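PDB 2EB0: manganese-dependent inorganic pyrophosphatase from Methanocaldococcus jannaschii, which probably catalyses the hydrolysis of diphosphate to two phosphates, with two manganese ions bound per subunit as cofactor. Local coordinates for residues M271-F276 and P300-Y305; G210-G214 and E244-V250; I233-E238 and L264-K269; G107-T111 and A143-T148; S68-Q72 and K204-F208. All coordinates share one frame. Numbering follows the deposited sequence.

Contact 1: M271-F276 and P300-Y305; sequences MFEKAF and PLERAY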
# COMPACT_ATOMS: atom_id res chain seq x y z
N MET B 271 -16.90 21.67 -5.72
CA MET B 271 -16.42 20.34 -5.37
C MET B 271 -16.31 20.16 -3.86
O MET B 271 -16.48 19.05 -3.35
CB MET B 271 -15.07 20.07 -6.03
CG MET B 271 -14.67 18.60 -5.98
SD MET B 271 -15.89 17.49 -6.76
CE MET B 271 -15.17 17.32 -8.41
N PHE B 272 -16.01 21.25 -3.15
CA PHE B 272 -15.88 21.23 -1.70
C PHE B 272 -17.25 21.05 -1.06
O PHE B 272 -17.46 20.17 -0.21
CB PHE B 272 -15.29 22.56 -1.21
CG PHE B 272 -15.14 22.64 0.28
CD1 PHE B 272 -13.98 22.20 0.90
CD2 PHE B 272 -16.17 23.15 1.06
CE1 PHE B 272 -13.84 22.26 2.29
CE2 PHE B 272 -16.06 23.21 2.45
CZ PHE B 272 -14.88 22.77 3.07
N GLU B 273 -18.19 21.89 -1.49
CA GLU B 273 -19.55 21.83 -0.98
C GLU B 273 -20.15 20.46 -1.23
O GLU B 273 -20.95 19.98 -0.43
CB GLU B 273 -20.40 22.91 -1.64
CG GLU B 273 -20.11 24.32 -1.14
CD GLU B 273 -20.86 25.37 -1.95
OE1 GLU B 273 -21.05 26.50 -1.43
OE2 GLU B 273 -21.24 25.08 -3.10
N LYS B 274 -19.76 19.83 -2.33
CA LYS B 274 -20.26 18.50 -2.66
C LYS B 274 -19.61 17.51 -1.70
O LYS B 274 -20.26 16.64 -1.12
CB LYS B 274 -19.90 18.14 -4.10
CG LYS B 274 -20.30 16.72 -4.50
CD LYS B 274 -19.71 16.32 -5.84
CE LYS B 274 -19.93 14.84 -6.11
NZ LYS B 274 -19.14 14.34 -7.28
N ALA B 275 -18.30 17.67 -1.52
CA ALA B 275 -17.54 16.80 -0.64
C ALA B 275 -18.05 16.81 0.80
O ALA B 275 -18.06 15.77 1.45
CB ALA B 275 -16.05 17.21 -0.68
N PHE B 276 -18.49 17.96 1.29
CA PHE B 276 -18.94 18.05 2.68
C PHE B 276 -20.41 18.31 2.95
O PHE B 276 -20.76 18.78 4.04
CB PHE B 276 -18.09 19.08 3.42
CG PHE B 276 -16.62 18.75 3.43
CD1 PHE B 276 -15.80 19.15 2.38
CD2 PHE B 276 -16.09 17.95 4.44
CE1 PHE B 276 -14.47 18.75 2.33
CE2 PHE B 276 -14.75 17.55 4.40
CZ PHE B 276 -13.94 17.95 3.34
N PRO B 300 -13.43 12.50 1.88
CA PRO B 300 -14.64 13.00 1.21
C PRO B 300 -14.32 13.87 0.00
O PRO B 300 -15.07 13.90 -0.98
CB PRO B 300 -15.35 13.78 2.31
CG PRO B 300 -14.22 14.35 3.07
CD PRO B 300 -13.27 13.16 3.19
N LEU B 301 -13.20 14.58 0.08
CA LEU B 301 -12.78 15.46 -0.99
C LEU B 301 -12.26 14.67 -2.20
O LEU B 301 -12.66 14.94 -3.34
CB LEU B 301 -11.71 16.43 -0.47
CG LEU B 301 -11.55 17.76 -1.20
CD1 LEU B 301 -12.87 18.55 -1.18
CD2 LEU B 301 -10.44 18.56 -0.49
N GLU B 302 -11.37 13.71 -1.98
CA GLU B 302 -10.88 12.93 -3.12
C GLU B 302 -11.98 12.04 -3.68
O GLU B 302 -11.97 11.72 -4.86
CB GLU B 302 -9.67 12.06 -2.75
CG GLU B 302 -9.29 11.11 -3.87
CD GLU B 302 -7.99 10.38 -3.61
OE1 GLU B 302 -7.77 9.93 -2.47
OE2 GLU B 302 -7.19 10.24 -4.57
N ARG B 303 -12.92 11.64 -2.83
CA ARG B 303 -14.01 10.81 -3.31
C ARG B 303 -14.92 11.65 -4.19
O ARG B 303 -15.42 11.17 -5.20
CB ARG B 303 -14.81 10.22 -2.14
CG ARG B 303 -14.28 8.88 -1.66
CD ARG B 303 -15.36 8.11 -0.92
NE ARG B 303 -15.77 8.79 0.31
CZ ARG B 303 -15.05 8.83 1.42
NH1 ARG B 303 -13.87 8.22 1.47
NH2 ARG B 303 -15.50 9.48 2.49
N ALA B 304 -15.11 12.91 -3.81
CA ALA B 304 -15.95 13.81 -4.59
C ALA B 304 -15.31 14.03 -5.97
O ALA B 304 -15.99 13.95 -6.99
CB ALA B 304 -16.11 15.15 -3.88
N TYR B 305 -14.01 14.29 -5.98
CA TYR B 305 -13.30 14.52 -7.23
C TYR B 305 -13.33 13.38 -8.24
O TYR B 305 -13.66 13.60 -9.40
CB TYR B 305 -11.84 14.88 -6.97
CG TYR B 305 -11.58 16.36 -6.88
CD1 TYR B 305 -11.69 17.03 -5.67
CD2 TYR B 305 -11.24 17.09 -8.02
CE1 TYR B 305 -11.45 18.40 -5.59
CE2 TYR B 305 -11.00 18.46 -7.95
CZ TYR B 305 -11.11 19.11 -6.73
OH TYR B 305 -10.86 20.46 -6.65
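Met-271 lies across one face of the Tyr-305 ring: its CG sits 3.5 Å from the ring centroid, 24° off the normal, and SD 4.5 Å from it at 17°. These values define a CH-pi and a Met-aromatic contact within a helix-helix packing of the DHHA2 domain. The axes of 271-275 and 300-305 approach to 8.6 Å and cross at 116°. Small residues allow the close passage: Ala-275 CB is 3.8 Å from Ala-304 CB, and the nearest alpha carbons, those of Ala-275 and Leu-301, are 5.0 Å apart. Leu-301 CD1 meets Ala-275 CB at 3.5 Å and Phe-276 CE1 at 3.9 Å, while Phe-276 CE2 reaches Pro-300 CG at 3.5 Å. Phe-272 and Leu-301 also rest on strand 248-255, at Val-250 and Leu-248, so both helices cover one face of the sheet; Tyr-305 OH is hydrogen-bonded to Asp-247. At the exposed margin the all-trans side chain of Lys-274 ends in a hydrogen bond from NZ to Ala-304 O, 3.2 Å.

Contact 2: G210-G214 and E244-V250; sequences GKKVG and EGYDLIV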
# COMPACT_ATOMS: atom_id res chain seq x y z
N GLY B 210 -6.50 13.54 -11.27
CA GLY B 210 -5.94 14.50 -12.21
C GLY B 210 -5.93 15.95 -11.77
O GLY B 210 -5.28 16.78 -12.40
N LYS B 211 -6.63 16.27 -10.68
CA LYS B 211 -6.69 17.65 -10.20
C LYS B 211 -5.69 17.98 -9.10
O LYS B 211 -5.49 17.20 -8.16
CB LYS B 211 -8.10 17.99 -9.72
CG LYS B 211 -9.18 17.79 -10.77
CD LYS B 211 -8.99 18.70 -11.97
CE LYS B 211 -10.16 18.59 -12.92
NZ LYS B 211 -11.43 19.02 -12.27
N LYS B 212 -5.07 19.15 -9.21
CA LYS B 212 -4.10 19.60 -8.23
C LYS B 212 -4.84 20.26 -7.07
O LYS B 212 -5.45 21.32 -7.23
CB LYS B 212 -3.14 20.60 -8.88
CG LYS B 212 -2.06 21.15 -7.96
CD LYS B 212 -1.15 22.11 -8.73
CE LYS B 212 -0.10 22.75 -7.83
NZ LYS B 212 0.85 21.75 -7.28
N VAL B 213 -4.81 19.61 -5.91
CA VAL B 213 -5.46 20.17 -4.73
C VAL B 213 -4.45 20.34 -3.61
O VAL B 213 -3.53 19.54 -3.45
CB VAL B 213 -6.62 19.28 -4.23
CG1 VAL B 213 -7.29 19.92 -3.01
CG2 VAL B 213 -7.65 19.10 -5.35
N GLY B 214 -4.63 21.42 -2.86
CA GLY B 214 -3.74 21.69 -1.75
C GLY B 214 -4.56 21.82 -0.48
O GLY B 214 -5.66 22.38 -0.49
N GLU B 244 0.28 28.61 -9.09
CA GLU B 244 0.81 27.25 -9.05
C GLU B 244 -0.17 26.26 -9.66
O GLU B 244 0.02 25.05 -9.61
CB GLU B 244 1.18 26.90 -7.61
CG GLU B 244 2.23 27.86 -7.05
CD GLU B 244 2.51 27.66 -5.57
OE1 GLU B 244 3.13 28.56 -4.97
OE2 GLU B 244 2.11 26.62 -5.01
N GLY B 245 -1.23 26.80 -10.26
CA GLY B 245 -2.23 25.99 -10.92
C GLY B 245 -3.02 25.00 -10.10
O GLY B 245 -3.23 23.86 -10.52
N TYR B 246 -3.46 25.41 -8.92
CA TYR B 246 -4.25 24.53 -8.07
C TYR B 246 -5.70 24.57 -8.52
O TYR B 246 -6.24 25.64 -8.80
CB TYR B 246 -4.20 24.97 -6.61
CG TYR B 246 -2.92 24.66 -5.89
CD1 TYR B 246 -1.79 25.46 -6.05
CD2 TYR B 246 -2.84 23.58 -5.01
CE1 TYR B 246 -0.61 25.19 -5.36
CE2 TYR B 246 -1.67 23.30 -4.32
CZ TYR B 246 -0.56 24.11 -4.50
OH TYR B 246 0.59 23.84 -3.80
N ASP B 247 -6.35 23.41 -8.59
CA ASP B 247 -7.75 23.39 -8.97
C ASP B 247 -8.54 23.81 -7.74
O ASP B 247 -9.61 24.41 -7.85
CB ASP B 247 -8.17 21.99 -9.42
CG ASP B 247 -9.62 21.93 -9.84
OD1 ASP B 247 -10.47 21.53 -9.00
OD2 ASP B 247 -9.92 22.30 -11.00
N LEU B 248 -7.97 23.52 -6.57
CA LEU B 248 -8.60 23.85 -5.28
C LEU B 248 -7.63 23.88 -4.11
O LEU B 248 -6.67 23.09 -4.04
CB LEU B 248 -9.71 22.85 -4.95
CG LEU B 248 -10.23 22.85 -3.51
CD1 LEU B 248 -11.07 24.10 -3.23
CD2 LEU B 248 -11.07 21.59 -3.28
N ILE B 249 -7.90 24.79 -3.17
CA ILE B 249 -7.10 24.92 -1.96
C ILE B 249 -8.01 25.10 -0.75
O ILE B 249 -8.96 25.89 -0.78
CB ILE B 249 -6.11 26.12 -2.03
CG1 ILE B 249 -4.96 25.81 -2.98
CG2 ILE B 249 -5.56 26.42 -0.63
CD1 ILE B 249 -3.89 26.88 -3.05
N VAL B 250 -7.72 24.33 0.29
CA VAL B 250 -8.47 24.36 1.54
C VAL B 250 -7.43 24.55 2.65
O VAL B 250 -6.43 23.83 2.69
CB VAL B 250 -9.21 23.03 1.78
CG1 VAL B 250 -9.87 23.02 3.16
CG2 VAL B 250 -10.24 22.80 0.69
O HOH W 1 -12.16 22.09 -11.98
O HOH W 2 2.48 23.95 -5.96
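Three short backbone hydrogen bonds tie the segments together: Asp-247 N to Lys-212 O at 2.7 Å, Gly-214 N to Leu-248 O at 2.9 Å and Val-250 N to Gly-214 O at 2.9 Å. The last two belong to a parallel strand pair, the two strands of a beta-alpha-beta crossover whose connection includes helix 230-243; the first lies just before it, where Asp-247 is still loop. The axes run 4.8 Å apart at 18°, with Val-213 opposite Leu-248 and Gly-214 opposite Ile-249. At the entry to the pairing, Lys-212 O also receives a weak bond from Leu-248 N, 3.4 Å.

Both lysines extend the polar contact. Lys-211 NZ forms a long salt bridge with Asp-247 OD2, 3.8 Å, backed by water 1, which bonds both; Asp-247 OD1 is held by Tyr-305. Lys-212 NZ stands over the Tyr-246 ring in a cation-pi contact, 4.2 Å from the centroid and 23° off the normal, and water 2 links it to Glu-244 OE2, itself salt-bridged to Lys-240. The Tyr-246 hydroxyl is hydrogen-bonded to Asn-205.

Packing completes the contact. Val-213 CG1 and Leu-248 CD2 meet at 4.1 Å on the sheet face covered by helix 293-306. On the face of Ile-249 the Tyr-246 ring presents its edge to Gly-214, where an ideal CB would lie only 2.7 Å from Tyr-246 CE2.

Contact 3: I233-E238 and L264-K269; sequences IYKLLE and LVVGNK
Build 233-238 as a regular alpha helix and 264-267 as a strand, their axes 9.0 Å apart and 26° from parallel. Set the CA of Tyr-234 7.3 Å from that of Leu-264, and the CA of Glu-238 6.4 Å from that of Val-266. Leu-264 and Val-266 project toward the helix, Val-265 away from it. The Val-266 knob (chi1 t) enters the hollow between Tyr-234, Leu-237 and Glu-238: its CG2 is 3.4 Å from Tyr-234 CE1 and 4.0 Å from Leu-237 CB, and its CG1 3.9 Å from Glu-238 CA. This is helix-on-sheet packing in the alpha/beta DHHA2 domain, where helix 230-243 covers the sheet face opposite Val-265. Leu-264 CD1 fits between Ile-233 CG2, 4.0 Å, and Leu-237 CD1, 4.1 Å, all three side chains being chi1 m, chi2 t. Tyr-234, chi1 t, swings past the strand so that OH donates to Val-265 O at 2.9 Å. Gly-267, at phi/psi 100/-119, turns the chain; Asn-268 forms an inverse gamma turn and N-caps helix 269-275.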
# COMPACT_ATOMS: atom_id res chain seq x y z
N ILE B 233 -4.19 35.90 4.87
CA ILE B 233 -3.92 34.50 4.52
C ILE B 233 -4.72 34.10 3.28
O ILE B 233 -4.19 33.45 2.37
CB ILE B 233 -4.28 33.54 5.69
CG1 ILE B 233 -3.27 33.71 6.84
CG2 ILE B 233 -4.26 32.09 5.21
CD1 ILE B 233 -3.55 32.85 8.05
N TYR B 234 -5.99 34.51 3.24
CA TYR B 234 -6.84 34.18 2.10
C TYR B 234 -6.30 34.78 0.80
O TYR B 234 -6.24 34.10 -0.24
CB TYR B 234 -8.27 34.68 2.32
CG TYR B 234 -9.24 34.06 1.33
CD1 TYR B 234 -9.66 32.74 1.48
CD2 TYR B 234 -9.70 34.78 0.22
CE1 TYR B 234 -10.49 32.14 0.55
CE2 TYR B 234 -10.54 34.19 -0.72
CZ TYR B 234 -10.93 32.87 -0.55
OH TYR B 234 -11.75 32.26 -1.48
N LYS B 235 -5.92 36.05 0.85
CA LYS B 235 -5.38 36.72 -0.33
C LYS B 235 -4.19 35.92 -0.86
O LYS B 235 -4.12 35.60 -2.05
CB LYS B 235 -4.93 38.14 0.01
CG LYS B 235 -4.43 38.93 -1.20
CD LYS B 235 -3.89 40.30 -0.82
CE LYS B 235 -4.99 41.22 -0.30
NZ LYS B 235 -4.44 42.56 0.05
N LEU B 236 -3.26 35.58 0.04
CA LEU B 236 -2.09 34.81 -0.37
C LEU B 236 -2.50 33.46 -0.97
O LEU B 236 -1.90 33.00 -1.95
CB LEU B 236 -1.14 34.61 0.82
CG LEU B 236 -0.39 35.86 1.31
CD1 LEU B 236 0.46 35.51 2.53
CD2 LEU B 236 0.50 36.40 0.22
N LEU B 237 -3.53 32.83 -0.41
CA LEU B 237 -3.97 31.55 -0.93
C LEU B 237 -4.58 31.71 -2.33
O LEU B 237 -4.52 30.79 -3.15
CB LEU B 237 -4.97 30.90 0.02
CG LEU B 237 -4.43 30.46 1.40
CD1 LEU B 237 -5.55 29.78 2.18
CD2 LEU B 237 -3.26 29.50 1.25
N GLU B 238 -5.16 32.88 -2.60
CA GLU B 238 -5.76 33.15 -3.90
C GLU B 238 -4.66 33.26 -4.93
O GLU B 238 -4.82 32.83 -6.07
CB GLU B 238 -6.58 34.44 -3.86
CG GLU B 238 -7.88 34.32 -3.10
CD GLU B 238 -8.73 35.57 -3.18
OE1 GLU B 238 -8.29 36.63 -2.68
OE2 GLU B 238 -9.85 35.50 -3.74
N LEU B 264 -10.99 27.35 4.92
CA LEU B 264 -10.95 28.46 3.97
C LEU B 264 -10.98 27.76 2.61
O LEU B 264 -10.18 26.86 2.36
CB LEU B 264 -9.65 29.26 4.10
CG LEU B 264 -9.32 29.91 5.44
CD1 LEU B 264 -8.09 30.79 5.27
CD2 LEU B 264 -10.49 30.75 5.93
N VAL B 265 -11.90 28.18 1.74
CA VAL B 265 -12.04 27.53 0.45
C VAL B 265 -11.69 28.43 -0.74
O VAL B 265 -12.29 29.49 -0.93
CB VAL B 265 -13.46 26.97 0.28
CG1 VAL B 265 -13.56 26.17 -1.01
CG2 VAL B 265 -13.81 26.09 1.47
N VAL B 266 -10.72 27.99 -1.53
CA VAL B 266 -10.26 28.74 -2.69
C VAL B 266 -10.27 27.89 -3.96
O VAL B 266 -9.70 26.79 -3.99
CB VAL B 266 -8.83 29.26 -2.47
CG1 VAL B 266 -8.51 30.35 -3.49
CG2 VAL B 266 -8.68 29.78 -1.05
N GLY B 267 -10.91 28.40 -5.01
CA GLY B 267 -10.97 27.68 -6.27
C GLY B 267 -12.29 26.95 -6.49
O GLY B 267 -13.36 27.56 -6.52
N ASN B 268 -12.22 25.63 -6.62
CA ASN B 268 -13.40 24.81 -6.86
C ASN B 268 -14.29 24.64 -5.63
O ASN B 268 -14.38 23.55 -5.06
CB ASN B 268 -12.96 23.44 -7.37
CG ASN B 268 -14.09 22.67 -8.01
OD1 ASN B 268 -15.24 22.79 -7.60
ND2 ASN B 268 -13.77 21.87 -9.02
N LYS B 269 -14.98 25.71 -5.22
CA LYS B 269 -15.86 25.66 -4.06
C LYS B 269 -16.97 24.63 -4.22
O LYS B 269 -17.40 24.00 -3.25
CB LYS B 269 -16.46 27.04 -3.78
CG LYS B 269 -15.42 28.06 -3.32
CD LYS B 269 -16.05 29.39 -2.95
CE LYS B 269 -14.98 30.37 -2.46
NZ LYS B 269 -15.56 31.73 -2.18

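Contact 4: G107-T111 and A143-T148; sequences GSTAT and AIISDT. With MN (manganese (II) ion), chain E.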
# COMPACT_ATOMS: atom_id res chain seq x y z
N GLY B 107 -2.58 6.77 14.56
CA GLY B 107 -2.33 8.19 14.74
C GLY B 107 -1.03 8.72 14.17
O GLY B 107 -0.95 9.91 13.84
N SER B 108 -0.01 7.88 14.05
CA SER B 108 1.25 8.36 13.53
C SER B 108 2.16 7.26 13.04
O SER B 108 2.00 6.09 13.41
CB SER B 108 2.01 9.14 14.60
OG SER B 108 2.56 8.25 15.56
N THR B 109 3.12 7.65 12.21
CA THR B 109 4.09 6.70 11.68
C THR B 109 4.92 6.18 12.86
O THR B 109 5.36 5.02 12.86
CB THR B 109 5.01 7.38 10.66
OG1 THR B 109 4.21 7.92 9.59
CG2 THR B 109 6.01 6.38 10.09
N ALA B 110 5.13 7.04 13.86
CA ALA B 110 5.90 6.67 15.04
C ALA B 110 5.25 5.49 15.77
O ALA B 110 5.94 4.60 16.25
CB ALA B 110 6.01 7.88 15.98
N THR B 111 3.92 5.50 15.84
CA THR B 111 3.17 4.42 16.47
C THR B 111 3.47 3.09 15.79
O THR B 111 3.71 2.08 16.46
CB THR B 111 1.65 4.68 16.40
OG1 THR B 111 1.34 5.90 17.06
CG2 THR B 111 0.86 3.55 17.07
N ALA B 143 6.31 12.39 18.57
CA ALA B 143 5.66 12.21 17.28
C ALA B 143 4.22 11.77 17.47
O ALA B 143 3.32 12.29 16.82
CB ALA B 143 6.42 11.17 16.44
N ILE B 144 3.99 10.82 18.37
CA ILE B 144 2.65 10.34 18.62
C ILE B 144 1.77 11.47 19.15
O ILE B 144 0.68 11.71 18.63
CB ILE B 144 2.65 9.15 19.62
CG1 ILE B 144 3.45 7.98 19.01
CG2 ILE B 144 1.23 8.70 19.90
CD1 ILE B 144 3.42 6.70 19.82
N ILE B 145 2.25 12.16 20.18
CA ILE B 145 1.50 13.27 20.76
C ILE B 145 1.22 14.34 19.71
O ILE B 145 0.12 14.89 19.65
CB ILE B 145 2.27 13.91 21.92
CG1 ILE B 145 2.26 12.96 23.13
CG2 ILE B 145 1.66 15.27 22.27
CD1 ILE B 145 3.24 13.34 24.23
N SER B 146 2.23 14.65 18.91
CA SER B 146 2.10 15.68 17.89
C SER B 146 1.06 15.31 16.85
O SER B 146 0.17 16.10 16.55
CB SER B 146 3.44 15.91 17.20
OG SER B 146 3.26 16.74 16.07
N ASP B 147 1.18 14.11 16.30
CA ASP B 147 0.26 13.67 15.27
C ASP B 147 -1.19 13.50 15.71
O ASP B 147 -2.11 13.76 14.93
CB ASP B 147 0.79 12.37 14.66
CG ASP B 147 1.18 12.54 13.21
OD1 ASP B 147 1.75 13.60 12.87
OD2 ASP B 147 0.93 11.61 12.42
N THR B 148 -1.39 13.07 16.94
CA THR B 148 -2.74 12.88 17.44
C THR B 148 -3.26 14.14 18.12
O THR B 148 -4.43 14.20 18.50
CB THR B 148 -2.80 11.71 18.44
OG1 THR B 148 -1.95 11.97 19.57
CG2 THR B 148 -2.37 10.43 17.76
MN MN E . 2.32 11.45 10.49
O HOH W 3 -3.00 11.41 12.62
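The manganese site of the DHH domain takes one of its ligands from this contact. Asp-147, carried by helix 134-148, places OD2 2.4 Å from the MN ion, whose other protein ligands are Asp-13, Asp-66 and His-88. The segment 107-111 flanks that aspartate: Ser-108 CB lies 3.5 Å from Asp-147 CB, and Ser-108 CA 3.4 Å from Asp-147 OD2. Gly-107 O is as close as 2.9 Å to Asp-147 OD2, yet both are acceptors and no hydrogen bond joins them; water 3 donates to Gly-107 O at 2.8 Å and weakly to Asp-147 O at 3.4 Å.

Ser-108 is the N-cap residue of helix 109-118, and its OG donates to Thr-111 OG1 at 3.0 Å; Thr-111 OG1 is also hydrogen-bonded to Asp-160. The first backbone nitrogens of this helix, those of Thr-109 and Ala-110, bind the carboxylate of Asp-13, so the start of the helix also binds a second metal ligand.

Away from the metal, the two helices fit tightly. Ala-110 CB touches Ala-143 CB at 3.3 Å, and Ile-144 CG1 packs 3.5 Å from Thr-111 OG1 and 4.0 Å from Ala-110 CB. An ideal CB on Gly-107 would fall 2.5 Å from Thr-148 CG2, a clash. Aspartates and histidines around two manganese ions, as here, form the dinuclear centre of family II pyrophosphatases.

Contact 5: S68-Q72 and K204-F208; sequences SEKSQ and KNFDF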
# COMPACT_ATOMS: atom_id res chain seq x y z
N SER B 68 2.94 8.96 1.16
CA SER B 68 2.83 8.08 0.01
C SER B 68 2.24 8.91 -1.12
O SER B 68 1.37 8.44 -1.86
CB SER B 68 1.91 6.91 0.35
OG SER B 68 1.77 6.03 -0.76
N GLU B 69 2.70 10.14 -1.25
CA GLU B 69 2.21 11.04 -2.29
C GLU B 69 3.38 11.67 -3.03
O GLU B 69 4.26 12.29 -2.42
CB GLU B 69 1.33 12.13 -1.67
CG GLU B 69 0.64 13.02 -2.69
CD GLU B 69 -0.63 12.39 -3.27
OE1 GLU B 69 -1.09 12.86 -4.34
OE2 GLU B 69 -1.16 11.43 -2.66
N LYS B 70 3.38 11.52 -4.35
CA LYS B 70 4.43 12.08 -5.19
C LYS B 70 4.63 13.58 -4.92
O LYS B 70 5.76 14.03 -4.68
CB LYS B 70 4.08 11.86 -6.66
CG LYS B 70 5.02 12.54 -7.65
CD LYS B 70 6.43 11.98 -7.57
CE LYS B 70 7.35 12.68 -8.56
NZ LYS B 70 8.71 12.08 -8.56
N SER B 71 3.56 14.35 -4.94
CA SER B 71 3.68 15.79 -4.73
C SER B 71 4.13 16.22 -3.32
O SER B 71 4.26 17.41 -3.06
CB SER B 71 2.36 16.49 -5.09
OG SER B 71 1.24 15.74 -4.66
N GLN B 72 4.40 15.26 -2.45
CA GLN B 72 4.86 15.55 -1.09
C GLN B 72 6.26 14.97 -0.86
O GLN B 72 6.83 15.10 0.22
CB GLN B 72 3.90 14.95 -0.06
CG GLN B 72 2.45 15.37 -0.21
CD GLN B 72 1.51 14.55 0.64
OE1 GLN B 72 0.29 14.58 0.44
NE2 GLN B 72 2.06 13.80 1.59
N LYS B 204 0.08 20.65 2.35
CA LYS B 204 0.23 19.39 1.63
C LYS B 204 -0.42 19.49 0.26
O LYS B 204 -1.50 20.06 0.12
CB LYS B 204 -0.41 18.24 2.42
CG LYS B 204 0.38 17.76 3.60
CD LYS B 204 0.99 16.39 3.32
CE LYS B 204 1.86 15.91 4.48
NZ LYS B 204 1.10 15.79 5.75
N ASN B 205 0.24 18.94 -0.74
CA ASN B 205 -0.29 18.96 -2.10
C ASN B 205 -0.75 17.56 -2.49
O ASN B 205 -0.13 16.58 -2.09
CB ASN B 205 0.78 19.44 -3.07
CG ASN B 205 1.13 20.89 -2.85
OD1 ASN B 205 0.25 21.73 -2.70
ND2 ASN B 205 2.42 21.20 -2.83
N PHE B 206 -1.83 17.47 -3.26
CA PHE B 206 -2.36 16.17 -3.68
C PHE B 206 -2.77 16.16 -5.14
O PHE B 206 -2.92 17.20 -5.78
CB PHE B 206 -3.62 15.78 -2.90
CG PHE B 206 -3.45 15.75 -1.41
CD1 PHE B 206 -3.41 16.94 -0.68
CD2 PHE B 206 -3.36 14.54 -0.74
CE1 PHE B 206 -3.26 16.92 0.71
CE2 PHE B 206 -3.21 14.50 0.65
CZ PHE B 206 -3.16 15.69 1.38
N ASP B 207 -2.98 14.95 -5.65
CA ASP B 207 -3.45 14.76 -7.00
C ASP B 207 -4.75 13.98 -6.84
O ASP B 207 -4.74 12.80 -6.48
CB ASP B 207 -2.47 13.94 -7.84
CG ASP B 207 -2.95 13.76 -9.27
OD1 ASP B 207 -2.39 12.91 -10.00
OD2 ASP B 207 -3.87 14.49 -9.69
N PHE B 208 -5.88 14.65 -7.06
CA PHE B 208 -7.18 14.01 -6.94
C PHE B 208 -7.81 13.82 -8.31
O PHE B 208 -8.39 14.76 -8.87
CB PHE B 208 -8.14 14.83 -6.08
CG PHE B 208 -7.76 14.92 -4.63
CD1 PHE B 208 -6.91 13.98 -4.05
CD2 PHE B 208 -8.29 15.92 -3.83
CE1 PHE B 208 -6.60 14.05 -2.70
CE2 PHE B 208 -7.98 16.00 -2.48
CZ PHE B 208 -7.13 15.06 -1.91
O HOH W 4 -3.87 12.15 -3.72
O HOH W 5 3.38 18.43 -0.47
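Strand 204-208 is the outermost strand at one side of its sheet; Lys-204 and Phe-206 use their backbone groups inward, toward Ile-215 and Val-213 of strand 211-220. The groups of Asn-205 and Asp-207 turn outward and find their partners with the loop 68-72. Asp-207 N donates to Glu-69 OE1 at 3.1 Å, with an N-H...O angle of 141°. Asn-205 O accepts a weak hydrogen bond from Ser-71 OG, 3.0 Å. Asn-205 N is reached through water 5, which accepts from it at 3.2 Å and donates to Ser-71 O at 2.9 Å. Asp-207 O receives water 4 at 3.0 Å; that water has a weak bond to Glu-69 OE1, 2.9 Å. Glu-69 OE2 has a long, weak ion pair with Lys-90.

Within the loop, Gln-72 N bonds Glu-69 O, 3.0 Å, in a 3-10 segment. The Gln-72 amide group lies over one face of the Phe-206 ring. On the strand, Asn-205 OD1 is hydrogen-bonded to Tyr-246, while Ser-71 CB meets Asn-205 CB at 3.9 Å. Lys-204 leads on to the metal centre, its side chain about 3 Å from that of His-7 and about 4 Å from a manganese ion at their nearest atoms. A DHH loop meeting a DHHA2 edge strand beside the metals is consistent with the interdomain active-site cleft of family II pyrophosphatases.

Overall arrangement
Contacts 1, 2 and 3 form one block in the DHHA2 domain, centres 10 to 16 Å apart. Contact 2 pairs two strands of the mixed sheet; contact 3 covers one face with helix 230-243, and the helices of contact 1 cover the other. Contacts 2 and 3 interleave in sequence and are joined by backbone hydrogen bonds, one between strands 248-255 and 260-267 and one just beyond their ends; contact 1 closes last. Contact 5, its centre about 10 Å from that of contact 2, brings the sheet's edge strand against a DHH loop. Contact 4, nested in the loop contact 5 closes, is about 20 Å from it between centres, manganese near both, consistent with a metal site between the domains.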